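Local coordinates for HhaI Restriction Endonuclease (Haemophilus parahaemolyticus, PDB 6UKF), which cleaves double-stranded DNA as the endonuclease of a restriction-modification system, recognising the sequence GCGC, at residues 61-66 / 95-100; 169-174 / 202-207. All coordinates share one frame; numbering follows the deposited sequence. Where two conformers were deposited one is given.

In the fold
Both contacts lie at the surface, their nearest atoms about 17 Å apart, and they share no secondary-structure element. Contact 1 joins the end of strand 51-62 and the turn after it to residues 95-100; contact 2 sets helix 169-179 against the turn between strands 199-202 and 207-212, which belong to a different sheet. Their chemistry differs: in contact 1 the guanidinium of R63 hydrogen-bonds the neutral backbone carbonyl of A97, beside a thin apolar touch of P61 and L99, whereas in contact 2 two aspartates approach with a lysine nearby. Nearest atoms lie about 6 Å from the bound DNA in contact 1 and about 4 Å in contact 2, where K206 NZ faces a phosphate at long, weak range.

Contact 1. Residues 61-66 / 95-100; sequences PNRAEY and EYANLS
A97 is met by R63 through its backbone carbonyl and its methyl group. The guanidinium sends both terminal nitrogens to A97 O: R63 NH2 to A97 O is 2.9 Å with an N-H...O angle of 141°, while R63 NH1 to A97 O, at 3.1 Å, is a weak bond. Neither is straight, as expected when two donors fork onto one oxygen. The acceptor sits at the guanidinium edge, and R63 NH1 also lies 3.5 Å from A97 CB. The side chain spans this gap because its CG stands beside the backbone N (chi1 -57°) and the chain then runs extended to NE; P61 CB flanks one guanidinium face. At N98 the amide oxygen OD1 approaches R63 NH1 only obliquely. L99 N donates to a water 3.0 Å away, which also accepts a weak bond from R63 NH2, and L99 CD2 reaches P61 CG at 4.4 Å, a loose apolar touch. The turn carrying R63 is shaped by an Asx motif, in which N62 OD1 accepts from E65 N at 3.0 Å. This turn links antiparallel strands 51-62 and 67-70. Among the neighbouring strands, P61 and L99 both pack on Y154 of strand 148-156, P61 also touches F68 of strand 67-70, and S100 continues by backbone bonding to I156.

Contact 2. Residues 169-174 / 202-207; sequences LPDFKQ and SGDDKD
The backbones come nearest at D171 and G203, with 6.3 Å between D171 CA and G203 CA, as the first turn of helix 169-179 passes the start of a hairpin turn. Across this gap D171 and D204 meet carboxylate to carboxylate: D171 OD1 lies 2.9 Å from D204 OD2, and D171 OD2 is 3.3 Å from the same oxygen. The two planes are 62° apart, so the groups cross rather than stack. The CB of D171 heads toward the loop and that of D204 toward the helix; with CG beside the backbone N (chi1 -76°), the D171 carboxylate is carried out to D204. Two acceptors this close would probably raise the proton affinity of the pair. The loop is a two-residue beta-hairpin connection between strands 199-202 and 207-212, closed by backbone bonds in both directions between G203 and K206; D204 and D205 take positive phi values near 60°, in keeping with a type I' turn. At the strand ends, S202 OG donates to D207 OD1 at 2.6 Å, reaching the anti side of the carboxylate, tilted out of its plane. K206 NZ stays 4.6 Å from D171 OD1, beyond a salt bridge, yet near enough that it may partly offset the negative charge. F172, whose CB points away from the loop, meets F208 edge-to-face and touches V219 of strand 217-221.

Contact 1. Residues 61-66 / 95-100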
ATOM      1  N   PRO A  61       0.212  16.119  14.042  1.00 12.60           N
ATOM      2  CA  PRO A  61       0.482  17.545  14.271  1.00 13.02           C
ATOM      3  C   PRO A  61       0.515  17.856  15.760  1.00 13.56           C
ATOM      4  O   PRO A  61      -0.382  17.466  16.512  1.00 16.98           O
ATOM      5  CB  PRO A  61      -0.685  18.253  13.571  1.00 15.37           C
ATOM      6  CG  PRO A  61      -1.773  17.243  13.516  1.00 17.73           C
ATOM      7  CD  PRO A  61      -1.109  15.898  13.422  1.00 13.58           C
ATOM      8  N   ASN A  62       1.565  18.547  16.185  1.00 13.97           N
ATOM      9  CA  ASN A  62       1.686  19.048  17.549  1.00 14.00           C
ATOM     10  C   ASN A  62       1.449  20.553  17.478  1.00 13.46           C
ATOM     11  O   ASN A  62       2.351  21.319  17.127  1.00 13.97           O
ATOM     12  CB  ASN A  62       3.051  18.710  18.139  1.00 15.95           C
ATOM     13  CG  ASN A  62       3.166  19.101  19.604  1.00 19.01           C
ATOM     14  OD1 ASN A  62       2.580  20.093  20.041  1.00 18.87           O
ATOM     15  ND2 ASN A  62       3.918  18.320  20.369  1.00 25.20           N
ATOM     16  N   ARG A  63       0.226  20.969  17.801  1.00 14.92           N
ATOM     17  CA  ARG A  63      -0.178  22.360  17.645  1.00 17.22           C
ATOM     18  C   ARG A  63       0.360  23.255  18.750  1.00 18.08           C
ATOM     19  O   ARG A  63       0.332  24.482  18.601  1.00 23.39           O
ATOM     20  CB  ARG A  63      -1.704  22.438  17.570  1.00 17.67           C
ATOM     21  CG  ARG A  63      -2.262  21.580  16.445  1.00 21.09           C
ATOM     22  CD  ARG A  63      -3.777  21.547  16.396  1.00 24.48           C
ATOM     23  NE  ARG A  63      -4.225  20.497  15.483  1.00 27.51           N
ATOM     24  CZ  ARG A  63      -4.286  20.625  14.161  1.00 29.87           C
ATOM     25  NH1 ARG A  63      -3.938  21.765  13.579  1.00 31.27           N
ATOM     26  NH2 ARG A  63      -4.698  19.607  13.418  1.00 30.94           N
ATOM     27  N   ALA A  64       0.853  22.676  19.845  1.00 16.96           N
ATOM     28  CA  ALA A  64       1.495  23.472  20.882  1.00 17.19           C
ATOM     29  C   ALA A  64       2.943  23.790  20.533  1.00 16.90           C
ATOM     30  O   ALA A  64       3.433  24.877  20.860  1.00 18.60           O
ATOM     31  CB  ALA A  64       1.435  22.740  22.222  1.00 18.80           C
ATOM     32  N   GLU A  65       3.640  22.862  19.877  1.00 14.63           N
ATOM     33  CA  GLU A  65       5.032  23.047  19.489  1.00 14.85           C
ATOM     34  C   GLU A  65       5.192  23.420  18.021  1.00 14.83           C
ATOM     35  O   GLU A  65       6.314  23.688  17.583  1.00 15.79           O
ATOM     36  CB  GLU A  65       5.836  21.778  19.791  1.00 15.62           C
ATOM     37  CG  GLU A  65       5.817  21.359  21.251  1.00 18.25           C
ATOM     38  CD  GLU A  65       6.447  22.394  22.163  1.00 19.28           C
ATOM     39  OE1 GLU A  65       6.084  22.459  23.289  1.00 20.57           O
ATOM     40  OE2 GLU A  65       7.382  23.192  21.666  1.00 19.65           O
ATOM     41  N   TYR A  66       4.105  23.443  17.252  1.00 13.69           N
ATOM     42  CA  TYR A  66       4.153  23.825  15.842  1.00 14.57           C
ATOM     43  C   TYR A  66       5.133  22.951  15.062  1.00 13.14           C
ATOM     44  O   TYR A  66       5.952  23.434  14.277  1.00 14.38           O
ATOM     45  CB  TYR A  66       4.475  25.311  15.692  1.00 18.83           C
ATOM     46  CG  TYR A  66       3.542  26.176  16.495  1.00 24.49           C
ATOM     47  CD1 TYR A  66       3.901  26.629  17.757  1.00 27.03           C
ATOM     48  CD2 TYR A  66       2.294  26.520  16.004  1.00 27.66           C
ATOM     49  CE1 TYR A  66       3.048  27.417  18.501  1.00 29.85           C
ATOM     50  CE2 TYR A  66       1.433  27.305  16.738  1.00 29.81           C
ATOM     51  CZ  TYR A  66       1.815  27.751  17.987  1.00 30.95           C
ATOM     52  OH  TYR A  66       0.954  28.534  18.721  1.00 34.87           O
ATOM     53  N   GLU A  95       0.892  25.553   7.131  1.00 16.07           N
ATOM     54  CA  GLU A  95       0.431  25.077   5.806  1.00 15.74           C
ATOM     55  C   GLU A  95       0.050  23.592   5.817  1.00 14.65           C
ATOM     56  O   GLU A  95      -0.642  23.179   4.897  1.00 17.22           O
ATOM     57  CB  GLU A  95       1.521  25.290   4.762  1.00 20.50           C
ATOM     58  CG  GLU A  95       2.014  26.719   4.662  1.00 29.71           C
ATOM     59  CD  GLU A  95       1.010  27.824   4.936  1.00 37.37           C
ATOM     60  OE1 GLU A  95      -0.156  27.676   4.523  1.00 39.94           O
ATOM     61  OE2 GLU A  95       1.403  28.845   5.541  1.00 40.64           O
ATOM     62  N   TYR A  96       0.472  22.804   6.804  1.00 12.49           N
ATOM     63  CA  TYR A  96       0.188  21.378   6.827  1.00 11.90           C
ATOM     64  C   TYR A  96      -0.658  20.936   8.010  1.00 12.22           C
ATOM     65  O   TYR A  96      -1.102  19.783   8.031  1.00 14.69           O
ATOM     66  CB  TYR A  96       1.500  20.580   6.795  1.00 11.88           C
ATOM     67  CG  TYR A  96       2.205  20.703   5.466  1.00 11.42           C
ATOM     68  CD1 TYR A  96       1.832  19.908   4.393  1.00 11.39           C
ATOM     69  CD2 TYR A  96       3.218  21.632   5.274  1.00 11.60           C
ATOM     70  CE1 TYR A  96       2.455  20.022   3.170  1.00 11.54           C
ATOM     71  CE2 TYR A  96       3.849  21.753   4.053  1.00 12.15           C
ATOM     72  CZ  TYR A  96       3.464  20.945   3.006  1.00 11.39           C
ATOM     73  OH  TYR A  96       4.087  21.069   1.789  1.00 12.94           O
ATOM     74  N   ALA A  97      -0.924  21.819   8.972  1.00 13.16           N
ATOM     75  CA  ALA A  97      -1.586  21.404  10.201  1.00 15.86           C
ATOM     76  C   ALA A  97      -3.086  21.191  10.039  1.00 15.31           C
ATOM     77  O   ALA A  97      -3.677  20.454  10.836  1.00 18.71           O
ATOM     78  CB  ALA A  97      -1.323  22.423  11.310  1.00 19.57           C
ATOM     79  N   ASN A  98      -3.719  21.814   9.048  1.00 13.79           N
ATOM     80  CA  ASN A  98      -5.132  21.560   8.762  1.00 15.11           C
ATOM     81  C   ASN A  98      -5.201  20.342   7.849  1.00 14.65           C
ATOM     82  O   ASN A  98      -5.038  20.450   6.631  1.00 18.07           O
ATOM     83  CB  ASN A  98      -5.799  22.782   8.137  1.00 16.23           C
ATOM     84  CG  ASN A  98      -6.103  23.868   9.158  1.00 21.77           C
ATOM     85  OD1 ASN A  98      -6.050  23.636  10.365  1.00 24.64           O
ATOM     86  ND2 ASN A  98      -6.437  25.058   8.672  1.00 23.83           N
ATOM     87  N   LEU A  99      -5.437  19.176   8.445  1.00 14.42           N
ATOM     88  CA  LEU A  99      -5.418  17.923   7.706  1.00 13.85           C
ATOM     89  C   LEU A  99      -6.576  17.867   6.717  1.00 14.14           C
ATOM     90  O   LEU A  99      -7.655  18.413   6.958  1.00 17.12           O
ATOM     91  CB  LEU A  99      -5.518  16.748   8.679  1.00 14.79           C
ATOM     92  CG  LEU A  99      -4.535  16.764   9.852  1.00 18.61           C
ATOM     93  CD1 LEU A  99      -4.655  15.490  10.674  1.00 18.81           C
ATOM     94  CD2 LEU A  99      -3.100  16.956   9.375  1.00 18.25           C
ATOM     95  N   SER A 100      -6.347  17.188   5.593  1.00 13.05           N
ATOM     96  CA  SER A 100      -7.370  17.077   4.564  0.85 14.07           C
ATOM     97  C   SER A 100      -7.247  15.740   3.852  1.00 11.98           C
ATOM     98  O   SER A 100      -6.171  15.137   3.800  1.00 11.16           O
ATOM     99  CB  SER A 100      -7.267  18.209   3.534  0.85 18.21           C
ATOM    100  OG  SER A 100      -6.155  18.022   2.676  0.85 20.80           O
TER
HETATM  101  O   HOH W   1      -6.966  19.190  11.027  1.00 27.25           O

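Contact 2. Residues 169-174 / 202-207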
ATOM      1  N   LEU A 169     -22.160  -9.176  15.958  1.00 19.56           N
ATOM      2  CA  LEU A 169     -23.242  -9.774  15.179  1.00 20.09           C
ATOM      3  C   LEU A 169     -24.615  -9.257  15.587  1.00 20.94           C
ATOM      4  O   LEU A 169     -25.417  -8.928  14.696  1.00 20.96           O
ATOM      5  CB  LEU A 169     -23.133 -11.302  15.245  1.00 20.81           C
ATOM      6  CG  LEU A 169     -24.143 -12.112  14.430  1.00 22.42           C
ATOM      7  CD1 LEU A 169     -24.122 -11.703  12.972  1.00 24.24           C
ATOM      8  CD2 LEU A 169     -23.861 -13.595  14.561  1.00 25.50           C
ATOM      9  N   PRO A 170     -24.960  -9.165  16.876  1.00 23.18           N
ATOM     10  CA  PRO A 170     -26.267  -8.581  17.232  1.00 24.54           C
ATOM     11  C   PRO A 170     -26.478  -7.181  16.678  1.00 22.97           C
ATOM     12  O   PRO A 170     -27.551  -6.889  16.134  1.00 23.95           O
ATOM     13  CB  PRO A 170     -26.257  -8.616  18.766  1.00 26.39           C
ATOM     14  CG  PRO A 170     -25.318  -9.708  19.110  1.00 27.89           C
ATOM     15  CD  PRO A 170     -24.253  -9.685  18.058  1.00 25.97           C
ATOM     16  N   ASP A 171     -25.484  -6.298  16.809  1.00 22.51           N
ATOM     17  CA  ASP A 171     -25.632  -4.955  16.258  1.00 22.18           C
ATOM     18  C   ASP A 171     -25.846  -5.000  14.753  1.00 19.71           C
ATOM     19  O   ASP A 171     -26.619  -4.206  14.205  1.00 19.82           O
ATOM     20  CB  ASP A 171     -24.411  -4.095  16.585  1.00 28.25           C
ATOM     21  CG  ASP A 171     -24.404  -3.613  18.019  1.00 33.37           C
ATOM     22  OD1 ASP A 171     -23.315  -3.275  18.527  1.00 34.76           O
ATOM     23  OD2 ASP A 171     -25.484  -3.585  18.643  1.00 35.91           O
ATOM     24  N   PHE A 172     -25.168  -5.918  14.062  1.00 17.15           N
ATOM     25  CA  PHE A 172     -25.329  -5.989  12.615  1.00 16.01           C
ATOM     26  C   PHE A 172     -26.719  -6.486  12.236  1.00 14.66           C
ATOM     27  O   PHE A 172     -27.357  -5.934  11.333  1.00 15.48           O
ATOM     28  CB  PHE A 172     -24.256  -6.867  11.980  1.00 16.70           C
ATOM     29  CG  PHE A 172     -24.369  -6.938  10.491  1.00 16.01           C
ATOM     30  CD1 PHE A 172     -24.213  -5.795   9.727  1.00 15.32           C
ATOM     31  CD2 PHE A 172     -24.661  -8.131   9.852  1.00 17.42           C
ATOM     32  CE1 PHE A 172     -24.333  -5.836   8.354  1.00 16.72           C
ATOM     33  CE2 PHE A 172     -24.781  -8.181   8.476  1.00 18.32           C
ATOM     34  CZ  PHE A 172     -24.616  -7.030   7.725  1.00 16.75           C
ATOM     35  N   LYS A 173     -27.199  -7.542  12.899  1.00 15.97           N
ATOM     36  CA  LYS A 173     -28.561  -8.002  12.648  1.00 16.67           C
ATOM     37  C   LYS A 173     -29.569  -6.891  12.914  1.00 15.84           C
ATOM     38  O   LYS A 173     -30.545  -6.739  12.171  1.00 16.14           O
ATOM     39  CB  LYS A 173     -28.874  -9.220  13.514  1.00 17.73           C
ATOM     40  CG  LYS A 173     -28.158 -10.490  13.089  1.00 18.92           C
ATOM     41  CD  LYS A 173     -28.596 -11.686  13.930  1.00 23.20           C
ATOM     42  CE  LYS A 173     -27.878 -12.954  13.497  1.00 28.44           C
ATOM     43  NZ  LYS A 173     -28.096 -14.089  14.428  1.00 29.70           N
ATOM     44  N   GLN A 174     -29.350  -6.106  13.970  1.00 15.94           N
ATOM     45  CA  GLN A 174     -30.268  -5.012  14.276  1.00 15.94           C
ATOM     46  C   GLN A 174     -30.161  -3.894  13.245  1.00 16.66           C
ATOM     47  O   GLN A 174     -31.168  -3.259  12.913  1.00 18.14           O
ATOM     48  CB  GLN A 174     -30.022  -4.512  15.701  1.00 16.58           C
ATOM     49  CG  GLN A 174     -30.482  -5.512  16.756  1.00 17.42           C
ATOM     50  CD  GLN A 174     -30.138  -5.106  18.175  1.00 18.88           C
ATOM     51  OE1 GLN A 174     -29.918  -3.931  18.465  1.00 18.90           O
ATOM     52  NE2 GLN A 174     -30.093  -6.085  19.070  1.00 22.11           N
ATOM     53  N   SER A 202     -25.245   1.355   9.023  1.00 21.74           N
ATOM     54  CA  SER A 202     -24.651   1.690  10.307  1.00 21.95           C
ATOM     55  C   SER A 202     -25.598   1.340  11.446  1.00 21.85           C
ATOM     56  O   SER A 202     -26.820   1.284  11.272  1.00 23.94           O
ATOM     57  CB  SER A 202     -24.288   3.183  10.377  1.00 26.19           C
ATOM     58  OG  SER A 202     -23.368   3.532   9.357  1.00 29.59           O
ATOM     59  N   GLY A 203     -25.009   1.099  12.615  1.00 25.46           N
ATOM     60  CA  GLY A 203     -25.765   0.845  13.826  1.00 28.95           C
ATOM     61  C   GLY A 203     -24.880   0.710  15.048  1.00 31.02           C
ATOM     62  O   GLY A 203     -23.860   0.015  15.014  1.00 31.06           O
ATOM     63  N   ASP A 204     -25.263   1.373  16.138  1.00 33.57           N
ATOM     64  CA  ASP A 204     -24.550   1.265  17.411  1.00 36.89           C
ATOM     65  C   ASP A 204     -23.086   1.686  17.272  1.00 35.95           C
ATOM     66  O   ASP A 204     -22.169   1.023  17.761  1.00 36.04           O
ATOM     67  CB  ASP A 204     -24.681  -0.143  17.993  1.00 40.05           C
ATOM     68  CG  ASP A 204     -24.692  -0.142  19.502  1.00 42.63           C
ATOM     69  OD1 ASP A 204     -25.386   0.717  20.085  1.00 43.62           O
ATOM     70  OD2 ASP A 204     -24.018  -1.002  20.105  1.00 43.15           O
ATOM     71  N   ASP A 205     -22.876   2.818  16.603  1.00 35.48           N
ATOM     72  CA  ASP A 205     -21.542   3.384  16.391  1.00 35.54           C
ATOM     73  C   ASP A 205     -20.630   2.434  15.619  1.00 33.00           C
ATOM     74  O   ASP A 205     -19.416   2.395  15.839  1.00 34.92           O
ATOM     75  CB  ASP A 205     -20.892   3.847  17.700  1.00 39.42           C
ATOM     76  CG  ASP A 205     -19.546   4.505  17.475  1.00 41.89           C
ATOM     77  OD1 ASP A 205     -18.540   4.007  18.023  1.00 42.64           O
ATOM     78  OD2 ASP A 205     -19.491   5.499  16.721  1.00 42.02           O
ATOM     79  N   LYS A 206     -21.201   1.664  14.701  1.00 28.63           N
ATOM     80  CA  LYS A 206     -20.417   0.867  13.771  1.00 25.17           C
ATOM     81  C   LYS A 206     -20.958   1.082  12.369  1.00 21.89           C
ATOM     82  O   LYS A 206     -22.169   0.997  12.144  1.00 21.03           O
ATOM     83  CB  LYS A 206     -20.445  -0.621  14.130  1.00 27.35           C
ATOM     84  CG  LYS A 206     -19.561  -0.973  15.321  1.00 31.18           C
ATOM     85  CD  LYS A 206     -19.358  -2.476  15.466  1.00 33.90           C
ATOM     86  CE  LYS A 206     -18.326  -2.790  16.542  1.00 35.85           C
ATOM     87  NZ  LYS A 206     -18.831  -2.514  17.914  1.00 37.40           N
ATOM     88  N   ASP A 207     -20.059   1.382  11.438  1.00 20.72           N
ATOM     89  CA  ASP A 207     -20.388   1.470  10.024  1.00 19.19           C
ATOM     90  C   ASP A 207     -20.013   0.140   9.386  1.00 17.10           C
ATOM     91  O   ASP A 207     -18.855  -0.287   9.467  1.00 18.58           O
ATOM     92  CB  ASP A 207     -19.624   2.615   9.361  1.00 21.22           C
ATOM     93  CG  ASP A 207     -19.926   3.963   9.991  1.00 23.20           C
ATOM     94  OD1 ASP A 207     -21.028   4.185  10.372  1.00 24.92           O
ATOM     95  OD2 ASP A 207     -18.930   4.838  10.099  1.00 26.24           O
TER